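Local coordinates for Hut operon positive regulatory protein (PDB 4H4L) that binds regulatory sequences on hut mRNA when histidine is present, suppressing transcription termination and so switching on the histidine-utilization operon, at residues 74-88 with 136-148. The protein carries 1 engineered substitution. Numbering follows the deposited sequence.
Sequences ALYHATMEALHGVTR and LEHETFGVGINHI. With ZN (zinc ion), chain N; ZN (zinc ion), chain R; HIS (histidine), chain M; HIS (histidine), chain Q.
G142 and G144 lie directly against helix 74-87, which runs nearly antiparallel to strand 137-147 with the axes only 5.2 Å apart. No clear hydrogen bond joins the two segments; instead G144 CA makes a CA-H...O contact of 3.1 Å with A78 O, and G142 CA does the same with A82 O. A beta carbon on either glycine would run into those carbonyls. Beside them, A82 CB rests on G144 N and A78 CB meets N146 CB. T140 crosses V86 at about a right angle, and its OG1 donates to a water that in turn donates to G85 O. The R88 chain bends at chi2 and chi3, and NH2 donates to V86 O (2.6 Å), which lies in the guanidinium plane; NH1 pairs with E81 of a second subunit. Y76 and H77 line a histidine pocket. Y76 CB lies 3.5 Å from the ligand O, CG 3.3 Å from the same oxygen, the ring centre is under the ligand CA, and OH, at the tip, is 4.0 Å from that CA. An alanine here would probably open a gap under the ligand CA and leave the ligand backbone less fixed. H77, H73 and the bound histidine's NE2 hold this zinc; H138, another bound histidine's NE2, and H73 and H77 of a fourth subunit hold the other. Helix and strand thus donate complementary ligands to such sites, probably tying histidine and zinc binding to the hexamer.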
ATOM      1  N   ALA A  74      -5.281   4.307 -20.663  1.00 44.53           N
ATOM      2  CA  ALA A  74      -4.669   2.999 -20.693  1.00 43.59           C
ATOM      3  C   ALA A  74      -3.186   3.157 -20.450  1.00 42.30           C
ATOM      4  O   ALA A  74      -2.573   2.427 -19.680  1.00 48.38           O
ATOM      5  CB  ALA A  74      -4.913   2.338 -22.046  1.00 46.26           C
ATOM      6  N   LEU A  75      -2.592   4.139 -21.104  1.00 43.65           N
ATOM      7  CA  LEU A  75      -1.166   4.341 -20.980  1.00 39.33           C
ATOM      8  C   LEU A  75      -0.800   4.876 -19.587  1.00 38.81           C
ATOM      9  O   LEU A  75       0.278   4.540 -19.038  1.00 36.51           O
ATOM     10  CB  LEU A  75      -0.654   5.230 -22.099  1.00 37.98           C
ATOM     11  CG  LEU A  75       0.801   5.674 -22.053  1.00 35.40           C
ATOM     12  CD1 LEU A  75       1.721   4.481 -22.132  1.00 37.25           C
ATOM     13  CD2 LEU A  75       1.023   6.651 -23.191  1.00 36.28           C
ATOM     14  N   TYR A  76      -1.709   5.647 -18.994  1.00 35.58           N
ATOM     15  CA  TYR A  76      -1.452   6.149 -17.677  1.00 37.28           C
ATOM     16  C   TYR A  76      -1.378   4.945 -16.763  1.00 43.75           C
ATOM     17  O   TYR A  76      -0.355   4.708 -16.090  1.00 47.48           O
ATOM     18  CB  TYR A  76      -2.499   7.123 -17.205  1.00 37.15           C
ATOM     19  CG  TYR A  76      -2.187   7.623 -15.821  1.00 40.84           C
ATOM     20  CD1 TYR A  76      -1.131   8.542 -15.592  1.00 41.02           C
ATOM     21  CD2 TYR A  76      -2.927   7.164 -14.716  1.00 38.56           C
ATOM     22  CE1 TYR A  76      -0.839   8.972 -14.293  1.00 41.32           C
ATOM     23  CE2 TYR A  76      -2.652   7.598 -13.438  1.00 34.91           C
ATOM     24  CZ  TYR A  76      -1.618   8.482 -13.230  1.00 38.72           C
ATOM     25  OH  TYR A  76      -1.377   8.872 -11.947  1.00 46.96           O
ATOM     26  N   HIS A  77      -2.414   4.124 -16.826  1.00 41.02           N
ATOM     27  CA  HIS A  77      -2.515   3.007 -15.935  1.00 40.63           C
ATOM     28  C   HIS A  77      -1.515   1.929 -16.150  1.00 42.87           C
ATOM     29  O   HIS A  77      -1.081   1.311 -15.170  1.00 42.07           O
ATOM     30  CB  HIS A  77      -3.924   2.473 -15.916  1.00 40.84           C
ATOM     31  CG  HIS A  77      -4.853   3.332 -15.112  1.00 39.45           C
ATOM     32  ND1 HIS A  77      -4.900   3.282 -13.780  1.00 36.62           N
ATOM     33  CD2 HIS A  77      -5.758   4.302 -15.497  1.00 41.97           C
ATOM     34  CE1 HIS A  77      -5.787   4.170 -13.327  1.00 38.46           C
ATOM     35  NE2 HIS A  77      -6.328   4.788 -14.378  1.00 43.02           N
ATOM     36  N   ALA A  78      -1.111   1.698 -17.398  1.00 40.69           N
ATOM     37  CA  ALA A  78      -0.154   0.615 -17.666  1.00 40.38           C
ATOM     38  C   ALA A  78       1.184   0.993 -17.069  1.00 40.54           C
ATOM     39  O   ALA A  78       1.940   0.149 -16.584  1.00 40.56           O
ATOM     40  CB  ALA A  78      -0.027   0.364 -19.146  1.00 42.45           C
ATOM     41  N   THR A  79       1.432   2.296 -17.063  1.00 42.25           N
ATOM     42  CA  THR A  79       2.615   2.851 -16.463  1.00 39.01           C
ATOM     43  C   THR A  79       2.606   2.686 -14.962  1.00 40.64           C
ATOM     44  O   THR A  79       3.625   2.244 -14.421  1.00 45.26           O
ATOM     45  CB  THR A  79       2.752   4.335 -16.811  1.00 38.71           C
ATOM     46  OG1 THR A  79       2.746   4.477 -18.232  1.00 34.85           O
ATOM     47  CG2 THR A  79       4.054   4.917 -16.214  1.00 34.62           C
ATOM     48  N   MET A  80       1.497   3.053 -14.292  1.00 40.33           N
ATOM     49  CA  MET A  80       1.380   2.889 -12.818  1.00 44.20           C
ATOM     50  C   MET A  80       1.800   1.492 -12.500  1.00 43.06           C
ATOM     51  O   MET A  80       2.635   1.257 -11.621  1.00 46.61           O
ATOM     52  CB  MET A  80      -0.049   2.988 -12.283  1.00 48.39           C
ATOM     53  CG  MET A  80      -0.677   4.352 -12.291  1.00 55.18           C
ATOM     54  SD  MET A  80      -0.322   5.176 -10.753  1.00 66.54           S
ATOM     55  CE  MET A  80       1.147   6.054 -11.303  1.00 54.08           C
ATOM     56  N   GLU A  81       1.213   0.561 -13.237  1.00 36.80           N
ATOM     57  CA  GLU A  81       1.491  -0.821 -13.009  1.00 41.38           C
ATOM     58  C   GLU A  81       2.966  -1.157 -13.166  1.00 42.98           C
ATOM     59  O   GLU A  81       3.519  -1.851 -12.324  1.00 54.55           O
ATOM     60  CB  GLU A  81       0.570  -1.708 -13.838  1.00 41.67           C
ATOM     61  CG  GLU A  81      -0.602  -2.140 -13.001  1.00 42.75           C
ATOM     62  CD  GLU A  81      -1.700  -2.774 -13.799  1.00 50.96           C
ATOM     63  OE1 GLU A  81      -2.839  -2.219 -13.800  1.00 50.43           O
ATOM     64  OE2 GLU A  81      -1.422  -3.844 -14.386  1.00 55.40           O
ATOM     65  N   ALA A  82       3.619  -0.622 -14.178  1.00 39.35           N
ATOM     66  CA  ALA A  82       5.061  -0.857 -14.336  1.00 43.35           C
ATOM     67  C   ALA A  82       5.885  -0.236 -13.230  1.00 40.31           C
ATOM     68  O   ALA A  82       6.873  -0.798 -12.811  1.00 44.49           O
ATOM     69  CB  ALA A  82       5.562  -0.393 -15.714  1.00 37.08           C
ATOM     70  N   LEU A  83       5.496   0.946 -12.771  1.00 46.16           N
ATOM     71  CA  LEU A  83       6.215   1.608 -11.657  1.00 42.50           C
ATOM     72  C   LEU A  83       6.072   0.826 -10.324  1.00 41.75           C
ATOM     73  O   LEU A  83       6.907   0.992  -9.412  1.00 42.51           O
ATOM     74  CB  LEU A  83       5.713   3.043 -11.478  1.00 40.49           C
ATOM     75  CG  LEU A  83       6.042   4.195 -12.418  1.00 37.81           C
ATOM     76  CD1 LEU A  83       5.048   5.336 -12.228  1.00 30.64           C
ATOM     77  CD2 LEU A  83       7.443   4.681 -12.102  1.00 39.25           C
ATOM     78  N   HIS A  84       5.028  -0.012 -10.199  1.00 36.85           N
ATOM     79  CA  HIS A  84       4.929  -0.855  -9.002  1.00 39.22           C
ATOM     80  C   HIS A  84       6.111  -1.782  -8.908  1.00 39.57           C
ATOM     81  O   HIS A  84       6.609  -2.019  -7.821  1.00 36.92           O
ATOM     82  CB  HIS A  84       3.636  -1.641  -8.912  1.00 38.39           C
ATOM     83  CG  HIS A  84       2.547  -0.942  -8.143  1.00 39.02           C
ATOM     84  ND1 HIS A  84       1.510  -0.304  -8.760  1.00 40.17           N
ATOM     85  CD2 HIS A  84       2.342  -0.789  -6.761  1.00 41.58           C
ATOM     86  CE1 HIS A  84       0.677   0.232  -7.819  1.00 39.36           C
ATOM     87  NE2 HIS A  84       1.181  -0.074  -6.593  1.00 39.01           N
ATOM     88  N   GLY A  85       6.576  -2.285 -10.054  1.00 38.13           N
ATOM     89  CA  GLY A  85       7.759  -3.115 -10.123  1.00 32.77           C
ATOM     90  C   GLY A  85       8.981  -2.347  -9.723  1.00 34.00           C
ATOM     91  O   GLY A  85       9.788  -2.809  -8.926  1.00 34.13           O
ATOM     92  N   VAL A  86       9.132  -1.160 -10.292  1.00 36.41           N
ATOM     93  CA  VAL A  86      10.291  -0.318  -9.988  1.00 34.86           C
ATOM     94  C   VAL A  86      10.369   0.084  -8.512  1.00 36.37           C
ATOM     95  O   VAL A  86      11.461   0.083  -7.919  1.00 37.51           O
ATOM     96  CB  VAL A  86      10.312   0.937 -10.866  1.00 32.63           C
ATOM     97  CG1 VAL A  86      11.379   1.922 -10.385  1.00 29.79           C
ATOM     98  CG2 VAL A  86      10.539   0.539 -12.315  1.00 30.66           C
ATOM     99  N   THR A  87       9.223   0.422  -7.919  1.00 35.04           N
ATOM    100  CA  THR A  87       9.233   1.120  -6.632  1.00 34.97           C
ATOM    101  C   THR A  87       8.970   0.235  -5.412  1.00 38.08           C
ATOM    102  O   THR A  87       9.419   0.569  -4.332  1.00 42.37           O
ATOM    103  CB  THR A  87       8.263   2.282  -6.652  1.00 34.50           C
ATOM    104  OG1 THR A  87       6.972   1.759  -6.917  1.00 38.41           O
ATOM    105  CG2 THR A  87       8.624   3.260  -7.758  1.00 33.04           C
ATOM    106  N   ARG A  88       8.240  -0.870  -5.586  1.00 37.75           N
ATOM    107  CA  ARG A  88       8.097  -1.920  -4.563  1.00 39.81           C
ATOM    108  C   ARG A  88       7.440  -1.500  -3.220  1.00 42.71           C
ATOM    109  O   ARG A  88       8.039  -1.659  -2.154  1.00 41.93           O
ATOM    110  CB  ARG A  88       9.444  -2.656  -4.340  1.00 36.58           C
ATOM    111  CG  ARG A  88       9.691  -3.695  -5.444  1.00 39.04           C
ATOM    112  CD  ARG A  88      11.128  -3.762  -5.929  1.00 33.36           C
ATOM    113  NE  ARG A  88      11.620  -2.434  -6.268  1.00 36.11           N
ATOM    114  CZ  ARG A  88      12.495  -1.753  -5.530  1.00 35.50           C
ATOM    115  NH1 ARG A  88      12.974  -2.315  -4.430  1.00 34.24           N
ATOM    116  NH2 ARG A  88      12.881  -0.523  -5.885  1.00 30.06           N
ATOM    117  N   LEU A 136      25.854   4.620  -6.070  1.00 66.47           N
ATOM    118  CA  LEU A 136      25.307   3.772  -4.996  1.00 63.47           C
ATOM    119  C   LEU A 136      23.899   3.309  -5.352  1.00 58.65           C
ATOM    120  O   LEU A 136      22.903   3.927  -4.946  1.00 50.68           O
ATOM    121  CB  LEU A 136      25.275   4.518  -3.657  1.00 68.29           C
ATOM    122  CG  LEU A 136      26.576   4.999  -3.011  1.00 69.57           C
ATOM    123  CD1 LEU A 136      27.758   4.090  -3.349  1.00 75.85           C
ATOM    124  CD2 LEU A 136      26.864   6.431  -3.431  1.00 74.67           C
ATOM    125  N   GLU A 137      23.830   2.213  -6.112  1.00 58.93           N
ATOM    126  CA  GLU A 137      22.593   1.800  -6.759  1.00 56.34           C
ATOM    127  C   GLU A 137      22.490   0.296  -6.935  1.00 50.19           C
ATOM    128  O   GLU A 137      23.439  -0.443  -6.712  1.00 52.13           O
ATOM    129  CB  GLU A 137      22.452   2.491  -8.122  1.00 58.65           C
ATOM    130  CG  GLU A 137      23.343   1.903  -9.209  1.00 71.36           C
ATOM    131  CD  GLU A 137      23.675   2.881 -10.325  1.00 83.24           C
ATOM    132  OE1 GLU A 137      24.210   2.435 -11.373  1.00 88.51           O
ATOM    133  OE2 GLU A 137      23.426   4.096 -10.152  1.00 83.96           O
ATOM    134  N   HIS A 138      21.299  -0.134  -7.310  1.00 46.50           N
ATOM    135  CA  HIS A 138      21.062  -1.480  -7.766  1.00 45.73           C
ATOM    136  C   HIS A 138      20.012  -1.420  -8.829  1.00 45.20           C
ATOM    137  O   HIS A 138      19.502  -0.352  -9.139  1.00 42.01           O
ATOM    138  CB  HIS A 138      20.753  -2.475  -6.621  1.00 44.98           C
ATOM    139  CG  HIS A 138      19.419  -2.271  -5.904  1.00 44.90           C
ATOM    140  ND1 HIS A 138      18.220  -2.390  -6.518  1.00 43.49           N
ATOM    141  CD2 HIS A 138      19.145  -2.027  -4.557  1.00 39.25           C
ATOM    142  CE1 HIS A 138      17.241  -2.201  -5.614  1.00 38.29           C
ATOM    143  NE2 HIS A 138      17.813  -1.986  -4.414  1.00 38.94           N
ATOM    144  N   GLU A 139      19.695  -2.551  -9.432  1.00 47.76           N
ATOM    145  CA  GLU A 139      18.900  -2.513 -10.643  1.00 49.71           C
ATOM    146  C   GLU A 139      17.443  -2.387 -10.324  1.00 48.62           C
ATOM    147  O   GLU A 139      17.056  -2.485  -9.145  1.00 43.58           O
ATOM    148  CB  GLU A 139      19.144  -3.751 -11.488  1.00 49.63           C
ATOM    149  CG  GLU A 139      20.375  -3.639 -12.360  1.00 52.56           C
ATOM    150  CD  GLU A 139      20.972  -5.001 -12.646  1.00 51.23           C
ATOM    151  OE1 GLU A 139      20.812  -5.514 -13.775  1.00 45.19           O
ATOM    152  OE2 GLU A 139      21.563  -5.566 -11.707  1.00 51.15           O
ATOM    153  N   THR A 140      16.641  -2.174 -11.382  1.00 48.60           N
ATOM    154  CA  THR A 140      15.183  -2.136 -11.236  1.00 42.02           C
ATOM    155  C   THR A 140      14.365  -2.430 -12.477  1.00 47.88           C
ATOM    156  O   THR A 140      14.802  -2.278 -13.638  1.00 51.19           O
ATOM    157  CB  THR A 140      14.702  -0.841 -10.618  1.00 38.01           C
ATOM    158  OG1 THR A 140      13.397  -1.056 -10.115  1.00 35.51           O
ATOM    159  CG2 THR A 140      14.673   0.247 -11.639  1.00 37.74           C
ATOM    160  N   PHE A 141      13.143  -2.871 -12.223  1.00 45.64           N
ATOM    161  CA  PHE A 141      12.392  -3.464 -13.273  1.00 43.75           C
ATOM    162  C   PHE A 141      10.911  -3.455 -12.981  1.00 40.43           C
ATOM    163  O   PHE A 141      10.505  -3.712 -11.858  1.00 39.38           O
ATOM    164  CB  PHE A 141      12.880  -4.895 -13.418  1.00 53.19           C
ATOM    165  CG  PHE A 141      12.674  -5.449 -14.770  1.00 60.41           C
ATOM    166  CD1 PHE A 141      13.717  -5.451 -15.679  1.00 64.87           C
ATOM    167  CD2 PHE A 141      11.428  -5.946 -15.146  1.00 64.91           C
ATOM    168  CE1 PHE A 141      13.523  -5.947 -16.951  1.00 71.98           C
ATOM    169  CE2 PHE A 141      11.221  -6.444 -16.414  1.00 65.03           C
ATOM    170  CZ  PHE A 141      12.271  -6.443 -17.317  1.00 71.48           C
ATOM    171  N   GLY A 142      10.109  -3.184 -14.003  1.00 39.21           N
ATOM    172  CA  GLY A 142       8.660  -3.153 -13.865  1.00 38.80           C
ATOM    173  C   GLY A 142       7.950  -3.321 -15.194  1.00 39.43           C
ATOM    174  O   GLY A 142       8.384  -2.758 -16.213  1.00 44.60           O
ATOM    175  N   VAL A 143       6.862  -4.086 -15.188  1.00 38.99           N
ATOM    176  CA  VAL A 143       6.074  -4.311 -16.402  1.00 43.54           C
ATOM    177  C   VAL A 143       4.574  -4.128 -16.220  1.00 40.68           C
ATOM    178  O   VAL A 143       3.943  -4.857 -15.477  1.00 43.17           O
ATOM    179  CB  VAL A 143       6.345  -5.704 -17.010  1.00 41.50           C
ATOM    180  CG1 VAL A 143       5.595  -5.866 -18.308  1.00 42.66           C
ATOM    181  CG2 VAL A 143       7.829  -5.859 -17.275  1.00 48.89           C
ATOM    182  N   GLY A 144       4.000  -3.169 -16.928  1.00 42.76           N
ATOM    183  CA  GLY A 144       2.571  -2.894 -16.802  1.00 44.02           C
ATOM    184  C   GLY A 144       1.887  -3.312 -18.069  1.00 46.00           C
ATOM    185  O   GLY A 144       2.341  -2.963 -19.160  1.00 52.31           O
ATOM    186  N   ILE A 145       0.801  -4.074 -17.936  1.00 50.61           N
ATOM    187  CA  ILE A 145       0.045  -4.545 -19.094  1.00 46.10           C
ATOM    188  C   ILE A 145      -1.417  -4.149 -18.996  1.00 45.06           C
ATOM    189  O   ILE A 145      -2.115  -4.568 -18.090  1.00 48.46           O
ATOM    190  CB  ILE A 145       0.217  -6.063 -19.310  1.00 45.60           C
ATOM    191  CG1 ILE A 145       1.655  -6.328 -19.774  1.00 50.11           C
ATOM    192  CG2 ILE A 145      -0.765  -6.582 -20.356  1.00 42.38           C
ATOM    193  CD1 ILE A 145       2.230  -7.691 -19.435  1.00 48.20           C
ATOM    194  N   ASN A 146      -1.875  -3.339 -19.944  1.00 43.69           N
ATOM    195  CA  ASN A 146      -3.279  -2.981 -19.996  1.00 43.84           C
ATOM    196  C   ASN A 146      -3.874  -3.123 -21.412  1.00 50.33           C
ATOM    197  O   ASN A 146      -3.157  -3.167 -22.418  1.00 54.94           O
ATOM    198  CB  ASN A 146      -3.413  -1.558 -19.512  1.00 42.27           C
ATOM    199  CG  ASN A 146      -4.804  -1.223 -19.053  1.00 41.22           C
ATOM    200  OD1 ASN A 146      -5.652  -2.101 -18.838  1.00 40.83           O
ATOM    201  ND2 ASN A 146      -5.047   0.062 -18.890  1.00 39.50           N
ATOM    202  N   HIS A 147      -5.190  -3.213 -21.484  1.00 50.46           N
ATOM    203  CA  HIS A 147      -5.893  -3.161 -22.757  1.00 57.70           C
ATOM    204  C   HIS A 147      -5.962  -1.730 -23.266  1.00 62.12           C
ATOM    205  O   HIS A 147      -5.931  -0.784 -22.473  1.00 62.10           O
ATOM    206  CB  HIS A 147      -7.295  -3.784 -22.613  1.00 53.70           C
ATOM    207  CG  HIS A 147      -8.180  -3.099 -21.591  1.00 51.50           C
ATOM    208  ND1 HIS A 147      -8.039  -3.291 -20.265  1.00 51.69           N
ATOM    209  CD2 HIS A 147      -9.256  -2.224 -21.748  1.00 50.73           C
ATOM    210  CE1 HIS A 147      -8.988  -2.587 -19.604  1.00 49.25           C
ATOM    211  NE2 HIS A 147      -9.727  -1.932 -20.511  1.00 50.28           N
ATOM    212  N   ILE A 148      -6.032  -1.534 -24.597  1.00 65.54           N
ATOM    213  CA  ILE A 148      -6.036  -0.146 -25.090  1.00 67.69           C
ATOM    214  C   ILE A 148      -7.165   0.208 -26.064  1.00 70.00           C
ATOM    215  O   ILE A 148      -8.253   0.661 -25.677  1.00 73.42           O
ATOM    216  CB  ILE A 148      -4.631   0.293 -25.593  1.00 67.33           C
ATOM    217  CG1 ILE A 148      -4.603   1.784 -25.937  1.00 68.82           C
ATOM    218  CG2 ILE A 148      -4.154  -0.561 -26.755  1.00 67.46           C
ATOM    219  CD1 ILE A 148      -3.205   2.360 -26.068  1.00 67.24           C
ATOM    220  OXT ILE A 148      -6.999   0.048 -27.264  1.00 70.35           O
TER
HETATM  221 ZN    ZN N 202      -8.121   5.946 -14.103  1.00 47.59          ZN
HETATM  222 ZN    ZN R 202      17.162  -2.012  -2.362  1.00 48.16          ZN
HETATM  223  N   HIS M 201      -2.827  11.573 -14.708  1.00 51.55           N
HETATM  224  CA  HIS M 201      -3.810  10.464 -14.719  1.00 48.76           C
HETATM  225  C   HIS M 201      -4.455  10.439 -16.038  1.00 52.57           C
HETATM  226  O   HIS M 201      -3.705  10.354 -16.996  1.00 51.96           O
HETATM  227  CB  HIS M 201      -4.873  10.594 -13.629  1.00 49.46           C
HETATM  228  CG  HIS M 201      -5.705   9.345 -13.444  1.00 42.19           C
HETATM  229  ND1 HIS M 201      -5.975   8.803 -12.216  1.00 46.35           N
HETATM  230  CD2 HIS M 201      -6.277   8.505 -14.374  1.00 41.57           C
HETATM  231  CE1 HIS M 201      -6.706   7.700 -12.374  1.00 42.22           C
HETATM  232  NE2 HIS M 201      -6.878   7.525 -13.697  1.00 44.61           N
HETATM  233  OXT HIS M 201      -5.686  10.487 -16.159  1.00 50.67           O
HETATM  234  N   HIS Q 201      17.791   5.436  -1.548  1.00 51.77           N
HETATM  235  CA  HIS Q 201      17.923   3.968  -1.737  1.00 47.80           C
HETATM  236  C   HIS Q 201      19.356   3.700  -1.834  1.00 48.89           C
HETATM  237  O   HIS Q 201      20.074   4.345  -1.089  1.00 49.70           O
HETATM  238  CB  HIS Q 201      17.234   3.503  -3.012  1.00 51.63           C
HETATM  239  CG  HIS Q 201      16.796   2.041  -3.005  1.00 49.74           C
HETATM  240  ND1 HIS Q 201      15.514   1.654  -3.279  1.00 49.50           N
HETATM  241  CD2 HIS Q 201      17.495   0.888  -2.768  1.00 46.37           C
HETATM  242  CE1 HIS Q 201      15.426   0.332  -3.216  1.00 41.17           C
HETATM  243  NE2 HIS Q 201      16.629  -0.129  -2.928  1.00 44.99           N
HETATM  244  OXT HIS Q 201      19.798   2.868  -2.633  1.00 50.24           O
HETATM  245  O   HOH W   1      12.477  -3.767  -8.928  1.00 39.19           O